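Local coordinates for YfkN protein (Bacillus subtilis subsp. subtilis, PDB 3GVE) that belongs to the calcineurin-like phosphoesterase family of metal-dependent proteins and carries a manganese and a magnesium ion side by side, at residues Asp37-Ile47 with Ser281-Val289. Sequence-based numbering, arbitrary orientation. Where two conformers were deposited one is given.
Sequences DFGLARTAQLI and SSWGKYLGV
W283 turns the edge of its six-membered ring onto the face of F38, a T-shaped stack with planes at 75° and centroids 4.9 Å apart. CE3 of W283 stands over the middle of the F38 ring. With CG between backbone N and carbonyl carbon (chi1 63°), the F38 side chain runs the same way as that of W283, its ring face turned to the indole edge. The backbones join next to the stack: G39 N donates to W283 O over 2.9 Å, nearly in line with the carbonyl. Next to this bond, T43 OG1 sits between the carbonyls of G39 and G284, 2.7 Å from G284 O. G284, with positive phi, belongs to the type I' turn S282-K285. Beyond the stack, the extended K285 chain passes D37, CG resting 3.4 Å from D37 O and NZ making a long salt bridge of 3.8 Å to D37 OD1. Further along, L287 rises from the strand to the helix: its CD2 meets L46 CB and its CD1 meets I47 CG1, both at 3.8 Å. G39 N-caps helix 40-53, its carbonyl taking the amides of R42 and T43. The W283 side chain is about 7 Å from the manganese, and the W283 backbone bonds to that of the manganese ligand D19. Helix segment 40-47 and strand segment 286-289 have axes 8.3 Å apart, crossing at -34°; beside strand 286-297, L46 also reaches E311 of neighbouring strand 300-312, while L40 packs against helix 91-98.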
loop_
_atom_site.group_PDB
_atom_site.type_symbol
_atom_site.label_atom_id
_atom_site.label_comp_id
_atom_site.label_asym_id
_atom_site.label_seq_id
_atom_site.Cartn_x
_atom_site.Cartn_y
_atom_site.Cartn_z
ATOM N N ASP A 37 0.919 -14.426 -1.778
ATOM C CA ASP A 37 0.434 -13.700 -0.607
ATOM C C ASP A 37 -0.996 -13.169 -0.773
ATOM O O ASP A 37 -1.672 -12.966 0.203
ATOM C CB ASP A 37 1.412 -12.531 -0.343
ATOM C CG ASP A 37 1.136 -11.762 0.943
ATOM O OD1 ASP A 37 1.037 -10.507 0.890
ATOM O OD2 ASP A 37 1.077 -12.396 2.014
ATOM N N PHE A 38 -1.429 -12.922 -2.007
ATOM C CA PHE A 38 -2.703 -12.244 -2.253
ATOM C C PHE A 38 -3.227 -12.499 -3.656
ATOM O O PHE A 38 -2.586 -13.175 -4.438
ATOM C CB PHE A 38 -2.564 -10.731 -1.994
ATOM C CG PHE A 38 -1.584 -10.009 -2.912
ATOM C CD1 PHE A 38 -1.952 -9.651 -4.184
ATOM C CD2 PHE A 38 -0.322 -9.654 -2.476
ATOM C CE1 PHE A 38 -1.093 -8.977 -5.020
ATOM C CE2 PHE A 38 0.536 -8.984 -3.309
ATOM C CZ PHE A 38 0.154 -8.656 -4.591
ATOM N N GLY A 39 -4.395 -11.944 -3.963
ATOM C CA GLY A 39 -4.949 -11.980 -5.304
ATOM C C GLY A 39 -6.216 -12.798 -5.439
ATOM O O GLY A 39 -6.306 -13.867 -4.883
ATOM N N LEU A 40 -7.184 -12.262 -6.171
ATOM C CA LEU A 40 -8.468 -12.921 -6.374
ATOM C C LEU A 40 -8.320 -14.302 -7.019
ATOM O O LEU A 40 -9.105 -15.170 -6.757
ATOM C CB LEU A 40 -9.400 -12.017 -7.183
ATOM C CG LEU A 40 -10.861 -12.471 -7.332
ATOM C CD1 LEU A 40 -11.506 -12.808 -5.989
ATOM C CD2 LEU A 40 -11.641 -11.399 -8.082
ATOM N N ALA A 41 -7.288 -14.492 -7.831
ATOM C CA ALA A 41 -7.025 -15.806 -8.400
ATOM C C ALA A 41 -6.846 -16.877 -7.314
ATOM O O ALA A 41 -7.196 -18.016 -7.532
ATOM C CB ALA A 41 -5.815 -15.764 -9.326
ATOM N N ARG A 42 -6.318 -16.498 -6.153
ATOM C CA ARG A 42 -6.217 -17.409 -5.013
ATOM C C ARG A 42 -7.492 -17.432 -4.175
ATOM O O ARG A 42 -7.949 -18.474 -3.807
ATOM C CB ARG A 42 -4.984 -17.083 -4.156
ATOM C CG ARG A 42 -3.705 -17.538 -4.851
ATOM C CD ARG A 42 -2.432 -17.127 -4.133
ATOM N NE ARG A 42 -1.272 -17.746 -4.787
ATOM C CZ ARG A 42 -0.741 -18.906 -4.432
ATOM N NH1 ARG A 42 -1.205 -19.594 -3.399
ATOM N NH2 ARG A 42 0.296 -19.367 -5.106
ATOM N N THR A 43 -8.078 -16.272 -3.914
ATOM C CA THR A 43 -9.304 -16.232 -3.110
ATOM C C THR A 43 -10.421 -17.059 -3.743
ATOM O O THR A 43 -11.209 -17.666 -3.045
ATOM C CB THR A 43 -9.813 -14.782 -2.918
ATOM O OG1 THR A 43 -8.712 -13.877 -2.949
ATOM C CG2 THR A 43 -10.591 -14.632 -1.599
ATOM N N ALA A 44 -10.459 -17.066 -5.070
ATOM C CA ALA A 44 -11.474 -17.788 -5.812
ATOM C C ALA A 44 -11.421 -19.296 -5.554
ATOM O O ALA A 44 -12.399 -19.967 -5.742
ATOM C CB ALA A 44 -11.363 -17.470 -7.308
ATOM N N GLN A 45 -10.276 -19.799 -5.096
ATOM C CA GLN A 45 -10.171 -21.206 -4.737
ATOM C C GLN A 45 -10.949 -21.467 -3.459
ATOM O O GLN A 45 -11.588 -22.486 -3.351
ATOM C CB GLN A 45 -8.703 -21.644 -4.602
ATOM C CG GLN A 45 -7.865 -21.445 -5.870
ATOM C CD GLN A 45 -8.224 -22.384 -6.993
ATOM O OE1 GLN A 45 -9.340 -22.432 -7.443
ATOM N NE2 GLN A 45 -7.229 -23.118 -7.473
ATOM N N LEU A 46 -10.918 -20.523 -2.515
ATOM C CA LEU A 46 -11.763 -20.628 -1.321
ATOM C C LEU A 46 -13.243 -20.508 -1.674
ATOM O O LEU A 46 -14.077 -21.175 -1.099
ATOM C CB LEU A 46 -11.416 -19.561 -0.281
ATOM C CG LEU A 46 -10.010 -19.608 0.310
ATOM C CD1 LEU A 46 -9.826 -18.451 1.299
ATOM C CD2 LEU A 46 -9.740 -20.945 0.994
ATOM N N ILE A 47 -13.548 -19.628 -2.619
ATOM C CA ILE A 47 -14.935 -19.445 -3.057
ATOM C C ILE A 47 -15.486 -20.790 -3.578
ATOM O O ILE A 47 -16.569 -21.199 -3.226
ATOM C CB ILE A 47 -15.060 -18.324 -4.136
ATOM C CG1 ILE A 47 -14.739 -16.944 -3.519
ATOM C CG2 ILE A 47 -16.447 -18.360 -4.801
ATOM C CD1 ILE A 47 -14.608 -15.802 -4.505
ATOM N N SER A 281 -9.912 -8.841 5.569
ATOM C CA SER A 281 -8.588 -8.293 5.272
ATOM C C SER A 281 -8.636 -7.391 4.025
ATOM O O SER A 281 -9.528 -6.575 3.882
ATOM C CB SER A 281 -7.572 -9.452 5.126
ATOM O OG SER A 281 -6.245 -8.948 5.072
ATOM N N SER A 282 -7.644 -7.524 3.160
ATOM C CA SER A 282 -7.581 -6.759 1.922
ATOM C C SER A 282 -6.865 -7.606 0.868
ATOM O O SER A 282 -6.240 -8.598 1.186
ATOM C CB SER A 282 -6.879 -5.419 2.135
ATOM O OG SER A 282 -5.534 -5.617 2.501
ATOM N N TRP A 283 -7.023 -7.217 -0.388
ATOM C CA TRP A 283 -6.311 -7.796 -1.533
ATOM C C TRP A 283 -6.602 -9.279 -1.785
ATOM O O TRP A 283 -5.845 -9.954 -2.457
ATOM C CB TRP A 283 -4.789 -7.570 -1.396
ATOM C CG TRP A 283 -4.350 -6.144 -1.449
ATOM C CD1 TRP A 283 -5.100 -5.041 -1.300
ATOM C CD2 TRP A 283 -3.008 -5.697 -1.668
ATOM N NE1 TRP A 283 -4.312 -3.908 -1.418
ATOM C CE2 TRP A 283 -3.020 -4.294 -1.644
ATOM C CE3 TRP A 283 -1.799 -6.358 -1.880
ATOM C CZ2 TRP A 283 -1.863 -3.526 -1.835
ATOM C CZ3 TRP A 283 -0.656 -5.601 -2.070
ATOM C CH2 TRP A 283 -0.700 -4.202 -2.049
ATOM N N GLY A 284 -7.699 -9.770 -1.229
ATOM C CA GLY A 284 -8.062 -11.167 -1.371
ATOM C C GLY A 284 -7.339 -12.111 -0.430
ATOM O O GLY A 284 -7.367 -13.293 -0.637
ATOM N N LYS A 285 -6.716 -11.590 0.621
ATOM C CA LYS A 285 -5.973 -12.428 1.573
ATOM C C LYS A 285 -6.838 -13.362 2.438
ATOM O O LYS A 285 -6.360 -14.353 2.959
ATOM C CB LYS A 285 -5.065 -11.559 2.457
ATOM C CG LYS A 285 -3.918 -10.878 1.683
ATOM C CD LYS A 285 -3.174 -9.858 2.551
ATOM C CE LYS A 285 -2.064 -9.133 1.782
ATOM N NZ LYS A 285 -1.393 -8.161 2.692
ATOM N N TYR A 286 -8.114 -13.022 2.561
ATOM C CA TYR A 286 -9.094 -13.804 3.300
ATOM C C TYR A 286 -10.407 -13.763 2.523
ATOM O O TYR A 286 -10.647 -12.832 1.760
ATOM C CB TYR A 286 -9.329 -13.195 4.678
ATOM C CG TYR A 286 -8.275 -13.489 5.713
ATOM C CD1 TYR A 286 -8.525 -14.385 6.734
ATOM C CD2 TYR A 286 -7.052 -12.851 5.686
ATOM C CE1 TYR A 286 -7.562 -14.651 7.708
ATOM C CE2 TYR A 286 -6.088 -13.114 6.652
ATOM C CZ TYR A 286 -6.357 -14.009 7.647
ATOM O OH TYR A 286 -5.399 -14.268 8.605
ATOM N N LEU A 287 -11.232 -14.779 2.726
ATOM C CA LEU A 287 -12.623 -14.782 2.290
ATOM C C LEU A 287 -13.506 -14.676 3.539
ATOM O O LEU A 287 -13.272 -15.354 4.529
ATOM C CB LEU A 287 -12.943 -16.089 1.580
ATOM C CG LEU A 287 -14.356 -16.190 1.002
ATOM C CD1 LEU A 287 -14.525 -15.189 -0.129
ATOM C CD2 LEU A 287 -14.630 -17.619 0.527
ATOM N N GLY A 288 -14.529 -13.834 3.480
ATOM C CA GLY A 288 -15.508 -13.755 4.555
ATOM C C GLY A 288 -16.591 -14.794 4.334
ATOM O O GLY A 288 -16.996 -15.043 3.219
ATOM N N VAL A 289 -17.069 -15.371 5.427
ATOM C CA VAL A 289 -18.081 -16.423 5.366
ATOM C C VAL A 289 -19.092 -16.185 6.469
ATOM O O VAL A 289 -18.751 -16.229 7.630
ATOM C CB VAL A 289 -17.451 -17.844 5.524
ATOM C CG1 VAL A 289 -18.521 -18.925 5.409
ATOM C CG2 VAL A 289 -16.351 -18.064 4.495
#